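Local coordinates for protein 3-polyprenyl-4-hydroxybenzoate decarboxylase and related decarboxylases (Pelotomaculum thermopropionicum, PDB 6H6X) that carboxylates 2-furoic acid to 2,5-furandicarboxylic acid and probably also runs the reverse decarboxylation, as a UbiD-class enzyme that binds prenylated FMN and manganese, at residues E7-L12 with G16-V21; H368-F373 with A383-P388. The protein carries 8 engineered substitutions. All coordinates share one frame; numbering follows the deposited sequence.

Contact 1: E7-L12 with G16-V21; sequences EWLAFL and GKLKRV
The backbone N of K17 meets the carbonyl O of L12 at 2.9 Å, in a nearly straight bond (167° at the hydrogen) that closes the C-terminal end of helix 5-14. It illustrates how a helix is ended and the chain turned back in one step: this is a Schellman motif, with G16 as its C-prime residue in a left-handed conformation (positive phi) and a second bond from G16 N to E13 O. Beyond the turn the side chains take over. L18 points back at the helix and lays its CB against CB of L12, 4.1 Å apart. L18 turns CG away from its own backbone N (chi1 179°), which carries the branched end to the helix, where CD2 lies 3.8 Å from L9 O and CD1 lies 4.3 Å from CD2 of L9. The aliphatic start of K17 lies beside the L12 carbonyl, while its amino end leads off from the helix. R20 adds salt bridges to E13 and E47. Around this corner, L12 also packs on L66 of helix 64-70, L12 and L18 both touch S43, and strand 18-21, outermost in its mixed sheet within this chain, runs parallel to strand 43-46.

Contact 2: H368-F373 with A383-P388; sequences HEINIF and ATRCQP. Engineered in segment 383-388: P388 (natural residue Ala). With CA (calcium ion), chain J.
E369 and R385 join the loop after strand 362-367 to the end of helix 375-385 through a salt bridge carried by one hydrogen bond, R385 NH1 to E369 OE2 at 3.0 Å. The two side chains come from opposite directions, and their flat groups are turned 55° apart. One carboxylate oxygen, near the guanidinium plane at its edge, makes the contact; NH2 stands farther off, 3.5 Å from the same OE2. R385 reaches this point because its chain is extended from CG to NE (chi3 -179°), whereas E369 is bent at chi2 (-77°). The closely packed part is buried I370, which slides past R385 in the opposite direction with CD1 3.7 Å from NH1, and packs on W380 and A381, while W380 also touches R385. By contrast, E369 sits on the exposed side, where the ion pair borders solvent. Were R385 replaced by an alanine, the E369 carboxylate would probably lose its charged mate and a gap would be likely beside I370. The backbone of the same arginine has a separate task: its O binds calcium at 2.6 Å, and a water lies 2.7 Å from the ion. D391 OD2 and the carbonyl oxygens of D418 and T420 complete a calcium site built largely from main-chain oxygens, set where helix 375-385 ends in the C-terminal domain of this UbiD-family protein.

How the contacts relate
Contacts 1 and 2 follow each other along the chain without nesting or crossing. From the N terminus, contact 1 closes the short turn between helix 5-14 and strand 18-21 in the N-terminal part of the protein. The chain then passes through its central part, whose strands and helices bind the prenylated flavin and manganese, before contact 2 closes a longer loop, in which most of helix 375-385 lies between 368-373 and 383-388. The centres of contact 1 and contact 2 are about 37 Å apart. The nearest atoms of contact 1 and contact 2 are about 15 Å apart, and the two do not touch. Both nevertheless border the second subunit: K19 and V21 pack on its C-terminal residues, and A383 O accepts from its K361.

Contact 1: E7-L12 with G16-V21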
ATOM      1  N   GLU B   7       7.331  32.596  -4.699  1.00 52.59           N
ATOM      2  CA  GLU B   7       7.725  31.953  -5.944  1.00 62.73           C
ATOM      3  C   GLU B   7       7.398  30.450  -5.943  1.00 67.33           C
ATOM      4  O   GLU B   7       6.865  29.935  -6.934  1.00 60.69           O
ATOM      5  CB  GLU B   7       9.179  32.274  -6.287  1.00 76.60           C
ATOM      6  CG  GLU B   7       9.244  33.701  -6.868  1.00 98.47           C
ATOM      7  CD  GLU B   7      10.570  34.415  -6.702  1.00110.65           C
ATOM      8  OE1 GLU B   7      11.603  33.782  -7.043  1.00110.76           O
ATOM      9  OE2 GLU B   7      10.567  35.605  -6.262  1.00103.25           O
ATOM     10  N   TRP B   8       7.620  29.778  -4.807  1.00 60.19           N
ATOM     11  CA  TRP B   8       7.271  28.381  -4.727  1.00 49.81           C
ATOM     12  C   TRP B   8       5.791  28.202  -4.947  1.00 39.22           C
ATOM     13  O   TRP B   8       5.406  27.311  -5.669  1.00 34.71           O
ATOM     14  CB  TRP B   8       7.682  27.733  -3.378  1.00 45.64           C
ATOM     15  CG  TRP B   8       7.335  26.297  -3.355  1.00 43.03           C
ATOM     16  CD1 TRP B   8       6.268  25.725  -2.734  1.00 44.73           C
ATOM     17  CD2 TRP B   8       7.990  25.268  -4.058  1.00 38.61           C
ATOM     18  NE1 TRP B   8       6.253  24.395  -2.968  1.00 41.78           N
ATOM     19  CE2 TRP B   8       7.292  24.082  -3.793  1.00 38.08           C
ATOM     20  CE3 TRP B   8       9.126  25.231  -4.892  1.00 43.09           C
ATOM     21  CZ2 TRP B   8       7.667  22.850  -4.332  1.00 39.33           C
ATOM     22  CZ3 TRP B   8       9.519  24.023  -5.420  1.00 42.92           C
ATOM     23  CH2 TRP B   8       8.788  22.838  -5.148  1.00 40.47           C
ATOM     24  N   LEU B   9       4.958  29.039  -4.336  1.00 40.11           N
ATOM     25  CA  LEU B   9       3.505  28.935  -4.618  1.00 44.97           C
ATOM     26  C   LEU B   9       3.136  29.170  -6.091  1.00 52.36           C
ATOM     27  O   LEU B   9       2.198  28.546  -6.589  1.00 62.46           O
ATOM     28  CB  LEU B   9       2.675  29.848  -3.726  1.00 42.81           C
ATOM     29  CG  LEU B   9       2.799  29.617  -2.244  1.00 39.66           C
ATOM     30  CD1 LEU B   9       1.943  30.612  -1.501  1.00 43.96           C
ATOM     31  CD2 LEU B   9       2.406  28.193  -1.857  1.00 43.14           C
ATOM     32  N   ALA B  10       3.881  30.035  -6.777  1.00 57.92           N
ATOM     33  CA  ALA B  10       3.686  30.274  -8.213  1.00 65.98           C
ATOM     34  C   ALA B  10       4.013  29.019  -9.003  1.00 64.66           C
ATOM     35  O   ALA B  10       3.206  28.585  -9.825  1.00 76.99           O
ATOM     36  CB  ALA B  10       4.536  31.457  -8.699  1.00 69.89           C
ATOM     37  N   PHE B  11       5.178  28.433  -8.743  1.00 62.25           N
ATOM     38  CA  PHE B  11       5.554  27.120  -9.307  1.00 59.76           C
ATOM     39  C   PHE B  11       4.483  26.041  -9.092  1.00 63.88           C
ATOM     40  O   PHE B  11       4.153  25.307 -10.022  1.00 63.86           O
ATOM     41  CB  PHE B  11       6.878  26.679  -8.699  1.00 64.27           C
ATOM     42  CG  PHE B  11       7.381  25.340  -9.187  1.00 69.84           C
ATOM     43  CD1 PHE B  11       8.127  25.242 -10.362  1.00 73.40           C
ATOM     44  CD2 PHE B  11       7.167  24.188  -8.432  1.00 67.32           C
ATOM     45  CE1 PHE B  11       8.615  24.017 -10.804  1.00 75.02           C
ATOM     46  CE2 PHE B  11       7.647  22.964  -8.862  1.00 73.52           C
ATOM     47  CZ  PHE B  11       8.368  22.875 -10.054  1.00 81.12           C
ATOM     48  N   LEU B  12       3.914  25.948  -7.887  1.00 69.23           N
ATOM     49  CA  LEU B  12       2.865  24.939  -7.644  1.00 65.46           C
ATOM     50  C   LEU B  12       1.577  25.242  -8.438  1.00 70.91           C
ATOM     51  O   LEU B  12       0.940  24.321  -8.960  1.00 62.92           O
ATOM     52  CB  LEU B  12       2.510  24.820  -6.147  1.00 58.01           C
ATOM     53  CG  LEU B  12       3.517  24.358  -5.103  1.00 52.54           C
ATOM     54  CD1 LEU B  12       2.894  24.500  -3.725  1.00 53.08           C
ATOM     55  CD2 LEU B  12       3.898  22.924  -5.335  1.00 43.45           C
ATOM     56  N   GLY B  16      -0.716  23.026 -11.483  1.00 84.43           N
ATOM     57  CA  GLY B  16      -2.001  22.558 -10.892  1.00 86.62           C
ATOM     58  C   GLY B  16      -1.941  21.790  -9.565  1.00 91.39           C
ATOM     59  O   GLY B  16      -2.705  20.853  -9.364  1.00 99.75           O
ATOM     60  N   LYS B  17      -1.026  22.170  -8.668  1.00 85.08           N
ATOM     61  CA  LYS B  17      -0.842  21.507  -7.357  1.00 69.99           C
ATOM     62  C   LYS B  17      -1.035  22.473  -6.189  1.00 66.85           C
ATOM     63  O   LYS B  17      -0.631  22.206  -5.065  1.00 67.98           O
ATOM     64  CB  LYS B  17       0.536  20.845  -7.311  1.00 65.84           C
ATOM     65  CG  LYS B  17       0.770  19.888  -8.472  1.00 70.85           C
ATOM     66  CD  LYS B  17       1.286  18.539  -8.014  1.00 77.71           C
ATOM     67  CE  LYS B  17       1.091  17.484  -9.084  1.00 82.97           C
ATOM     68  NZ  LYS B  17       1.735  16.202  -8.692  1.00 92.28           N
ATOM     69  N   LEU B  18      -1.670  23.602  -6.469  1.00 60.55           N
ATOM     70  CA  LEU B  18      -2.136  24.512  -5.460  1.00 66.11           C
ATOM     71  C   LEU B  18      -3.591  24.772  -5.780  1.00 59.89           C
ATOM     72  O   LEU B  18      -3.899  25.222  -6.873  1.00 70.09           O
ATOM     73  CB  LEU B  18      -1.369  25.834  -5.524  1.00 66.62           C
ATOM     74  CG  LEU B  18      -1.780  26.918  -4.503  1.00 67.04           C
ATOM     75  CD1 LEU B  18      -1.327  26.564  -3.094  1.00 60.74           C
ATOM     76  CD2 LEU B  18      -1.223  28.274  -4.885  1.00 70.62           C
ATOM     77  N   LYS B  19      -4.460  24.539  -4.814  1.00 56.48           N
ATOM     78  CA  LYS B  19      -5.860  24.863  -4.950  1.00 60.73           C
ATOM     79  C   LYS B  19      -6.169  25.829  -3.856  1.00 61.67           C
ATOM     80  O   LYS B  19      -5.644  25.737  -2.762  1.00 58.98           O
ATOM     81  CB  LYS B  19      -6.763  23.601  -4.894  1.00 60.71           C
ATOM     82  CG  LYS B  19      -6.356  22.528  -5.925  1.00 68.17           C
ATOM     83  CD  LYS B  19      -7.465  21.961  -6.820  1.00 83.03           C
ATOM     84  CE  LYS B  19      -8.198  20.768  -6.198  1.00 93.28           C
ATOM     85  NZ  LYS B  19      -7.435  19.474  -6.088  1.00 92.37           N
ATOM     86  N   ARG B  20      -7.020  26.793  -4.165  1.00 61.16           N
ATOM     87  CA  ARG B  20      -7.437  27.780  -3.216  1.00 58.78           C
ATOM     88  C   ARG B  20      -8.770  27.386  -2.637  1.00 58.43           C
ATOM     89  O   ARG B  20      -9.574  26.714  -3.284  1.00 67.67           O
ATOM     90  CB  ARG B  20      -7.529  29.125  -3.936  1.00 65.80           C
ATOM     91  CG  ARG B  20      -6.215  29.482  -4.644  1.00 62.40           C
ATOM     92  CD  ARG B  20      -6.429  30.638  -5.590  1.00 67.34           C
ATOM     93  NE  ARG B  20      -5.140  31.172  -6.037  1.00 63.96           N
ATOM     94  CZ  ARG B  20      -4.491  32.176  -5.450  1.00 59.01           C
ATOM     95  NH1 ARG B  20      -4.969  32.810  -4.365  1.00 51.90           N
ATOM     96  NH2 ARG B  20      -3.329  32.536  -5.951  1.00 56.17           N
ATOM     97  N   VAL B  21      -9.004  27.823  -1.413  1.00 58.97           N
ATOM     98  CA  VAL B  21     -10.235  27.605  -0.731  1.00 59.07           C
ATOM     99  C   VAL B  21     -10.745  28.978  -0.312  1.00 71.53           C
ATOM    100  O   VAL B  21     -10.300  29.560   0.739  1.00 57.44           O
ATOM    101  CB  VAL B  21     -10.014  26.709   0.496  1.00 62.43           C
ATOM    102  CG1 VAL B  21     -11.291  26.583   1.307  1.00 60.60           C
ATOM    103  CG2 VAL B  21      -9.500  25.340   0.064  1.00 58.89           C
TER

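Contact 2: H368-F373 with A383-P388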
ATOM      1  N   HIS B 368      17.899  -4.871  -6.722  1.00 54.24           N
ATOM      2  CA  HIS B 368      17.820  -3.605  -7.493  1.00 52.29           C
ATOM      3  C   HIS B 368      16.611  -3.445  -8.378  1.00 47.68           C
ATOM      4  O   HIS B 368      16.160  -2.332  -8.587  1.00 56.41           O
ATOM      5  CB  HIS B 368      19.126  -3.348  -8.318  1.00 64.98           C
ATOM      6  CG  HIS B 368      19.414  -4.376  -9.393  1.00 76.81           C
ATOM      7  ND1 HIS B 368      19.460  -4.065 -10.740  1.00 83.64           N
ATOM      8  CD2 HIS B 368      19.690  -5.702  -9.315  1.00 85.61           C
ATOM      9  CE1 HIS B 368      19.733  -5.156 -11.440  1.00 87.06           C
ATOM     10  NE2 HIS B 368      19.891  -6.161 -10.599  1.00 87.34           N
ATOM     11  N   GLU B 369      16.058  -4.521  -8.900  1.00 47.78           N
ATOM     12  CA  GLU B 369      14.886  -4.395  -9.782  1.00 52.21           C
ATOM     13  C   GLU B 369      13.521  -4.185  -9.063  1.00 52.42           C
ATOM     14  O   GLU B 369      12.517  -3.958  -9.748  1.00 53.13           O
ATOM     15  CB  GLU B 369      14.844  -5.549 -10.796  1.00 62.57           C
ATOM     16  CG  GLU B 369      14.152  -6.850 -10.369  1.00 74.30           C
ATOM     17  CD  GLU B 369      14.988  -7.720  -9.423  1.00 82.49           C
ATOM     18  OE1 GLU B 369      16.245  -7.545  -9.385  1.00 76.27           O
ATOM     19  OE2 GLU B 369      14.372  -8.605  -8.757  1.00 72.22           O
ATOM     20  N   ILE B 370      13.480  -4.279  -7.715  1.00 45.83           N
ATOM     21  CA  ILE B 370      12.231  -4.063  -6.956  1.00 38.56           C
ATOM     22  C   ILE B 370      12.112  -2.560  -6.798  1.00 36.77           C
ATOM     23  O   ILE B 370      13.072  -1.855  -6.485  1.00 43.90           O
ATOM     24  CB  ILE B 370      12.252  -4.775  -5.587  1.00 36.64           C
ATOM     25  CG1 ILE B 370      12.337  -6.300  -5.755  1.00 33.51           C
ATOM     26  CG2 ILE B 370      11.039  -4.377  -4.750  1.00 38.88           C
ATOM     27  CD1 ILE B 370      11.159  -6.943  -6.491  1.00 37.36           C
ATOM     28  N   ASN B 371      10.945  -2.035  -7.081  1.00 36.37           N
ATOM     29  CA  ASN B 371      10.707  -0.617  -6.792  1.00 33.74           C
ATOM     30  C   ASN B 371      10.357  -0.499  -5.279  1.00 38.60           C
ATOM     31  O   ASN B 371       9.243  -0.866  -4.819  1.00 38.03           O
ATOM     32  CB  ASN B 371       9.584  -0.097  -7.694  1.00 35.66           C
ATOM     33  CG  ASN B 371       9.174   1.315  -7.386  1.00 39.96           C
ATOM     34  OD1 ASN B 371       9.834   2.045  -6.623  1.00 41.58           O
ATOM     35  ND2 ASN B 371       8.036   1.699  -7.935  1.00 45.47           N
ATOM     36  N   ILE B 372      11.308   0.009  -4.535  1.00 34.57           N
ATOM     37  CA  ILE B 372      11.213   0.130  -3.116  1.00 36.53           C
ATOM     38  C   ILE B 372      10.256   1.187  -2.631  1.00 41.18           C
ATOM     39  O   ILE B 372       9.905   1.171  -1.425  1.00 39.66           O
ATOM     40  CB  ILE B 372      12.571   0.384  -2.463  1.00 34.19           C
ATOM     41  CG1 ILE B 372      13.149   1.717  -2.874  1.00 36.94           C
ATOM     42  CG2 ILE B 372      13.535  -0.751  -2.786  1.00 35.82           C
ATOM     43  CD1 ILE B 372      14.291   2.154  -2.038  1.00 34.59           C
ATOM     44  N   PHE B 373       9.827   2.074  -3.536  1.00 38.47           N
ATOM     45  CA  PHE B 373       8.822   3.091  -3.222  1.00 46.04           C
ATOM     46  C   PHE B 373       7.414   2.586  -3.399  1.00 43.15           C
ATOM     47  O   PHE B 373       6.478   3.336  -3.131  1.00 50.51           O
ATOM     48  CB  PHE B 373       9.027   4.368  -4.063  1.00 46.04           C
ATOM     49  CG  PHE B 373      10.382   4.950  -3.881  1.00 45.02           C
ATOM     50  CD1 PHE B 373      10.675   5.616  -2.721  1.00 42.15           C
ATOM     51  CD2 PHE B 373      11.391   4.721  -4.808  1.00 44.45           C
ATOM     52  CE1 PHE B 373      11.941   6.103  -2.489  1.00 38.34           C
ATOM     53  CE2 PHE B 373      12.659   5.184  -4.571  1.00 42.13           C
ATOM     54  CZ  PHE B 373      12.934   5.896  -3.418  1.00 41.80           C
ATOM     55  N   ALA B 383       7.282 -11.782   0.521  1.00 30.44           N
ATOM     56  CA  ALA B 383       6.475 -12.987   0.442  1.00 34.72           C
ATOM     57  C   ALA B 383       7.198 -14.106  -0.340  1.00 41.26           C
ATOM     58  O   ALA B 383       7.097 -15.271   0.050  1.00 40.53           O
ATOM     59  CB  ALA B 383       5.110 -12.725  -0.208  1.00 33.94           C
ATOM     60  N   THR B 384       7.926 -13.763  -1.406  1.00 35.53           N
ATOM     61  CA  THR B 384       8.440 -14.797  -2.286  1.00 37.70           C
ATOM     62  C   THR B 384       9.939 -15.073  -2.110  1.00 35.25           C
ATOM     63  O   THR B 384      10.408 -16.099  -2.538  1.00 43.86           O
ATOM     64  CB  THR B 384       8.041 -14.502  -3.761  1.00 40.87           C
ATOM     65  OG1 THR B 384       8.633 -13.289  -4.181  1.00 42.78           O
ATOM     66  CG2 THR B 384       6.503 -14.311  -3.922  1.00 42.01           C
ATOM     67  N   ARG B 385      10.680 -14.203  -1.459  1.00 34.72           N
ATOM     68  CA  ARG B 385      12.145 -14.315  -1.339  1.00 35.25           C
ATOM     69  C   ARG B 385      12.688 -14.308   0.072  1.00 37.15           C
ATOM     70  O   ARG B 385      13.888 -14.371   0.248  1.00 40.28           O
ATOM     71  CB  ARG B 385      12.828 -13.190  -2.101  1.00 37.40           C
ATOM     72  CG  ARG B 385      12.449 -13.149  -3.570  1.00 40.99           C
ATOM     73  CD  ARG B 385      12.832 -11.858  -4.238  1.00 41.89           C
ATOM     74  NE  ARG B 385      12.401 -11.918  -5.623  1.00 45.26           N
ATOM     75  CZ  ARG B 385      12.643 -10.995  -6.547  1.00 46.32           C
ATOM     76  NH1 ARG B 385      13.308  -9.884  -6.233  1.00 48.03           N
ATOM     77  NH2 ARG B 385      12.212 -11.189  -7.789  1.00 52.90           N
ATOM     78  N   CYS B 386      11.836 -14.260   1.094  1.00 41.05           N
ATOM     79  CA  CYS B 386      12.317 -14.326   2.459  1.00 38.27           C
ATOM     80  C   CYS B 386      11.935 -15.678   3.060  1.00 40.58           C
ATOM     81  O   CYS B 386      10.762 -16.073   3.042  1.00 41.59           O
ATOM     82  CB  CYS B 386      11.784 -13.165   3.278  1.00 38.78           C
ATOM     83  SG  CYS B 386      12.011 -13.355   5.072  1.00 44.36           S
ATOM     84  N   GLN B 387      12.936 -16.390   3.570  1.00 39.79           N
ATOM     85  CA  GLN B 387      12.756 -17.594   4.386  1.00 37.73           C
ATOM     86  C   GLN B 387      13.174 -17.234   5.804  1.00 32.80           C
ATOM     87  O   GLN B 387      14.367 -17.086   6.052  1.00 35.94           O
ATOM     88  CB  GLN B 387      13.620 -18.748   3.812  1.00 46.74           C
ATOM     89  CG  GLN B 387      12.955 -19.450   2.618  1.00 53.54           C
ATOM     90  CD  GLN B 387      11.582 -20.078   2.986  1.00 56.98           C
ATOM     91  OE1 GLN B 387      10.585 -19.896   2.274  1.00 59.92           O
ATOM     92  NE2 GLN B 387      11.531 -20.754   4.114  1.00 54.80           N
ATOM     93  N   PRO B 388      12.210 -17.014   6.718  1.00 32.81           N
ATOM     94  CA  PRO B 388      12.543 -16.339   7.971  1.00 36.53           C
ATOM     95  C   PRO B 388      13.575 -17.025   8.892  1.00 35.95           C
ATOM     96  O   PRO B 388      14.254 -16.326   9.618  1.00 41.19           O
ATOM     97  CB  PRO B 388      11.210 -16.233   8.698  1.00 32.84           C
ATOM     98  CG  PRO B 388      10.179 -16.653   7.806  1.00 32.07           C
ATOM     99  CD  PRO B 388      10.755 -17.087   6.522  1.00 35.45           C
TER
HETATM  100 CA    CA J 504      16.418 -14.050   0.929  1.00 44.12          CA
HETATM  101  O   HOH W   1      19.015 -14.468   0.467  1.00 53.68           O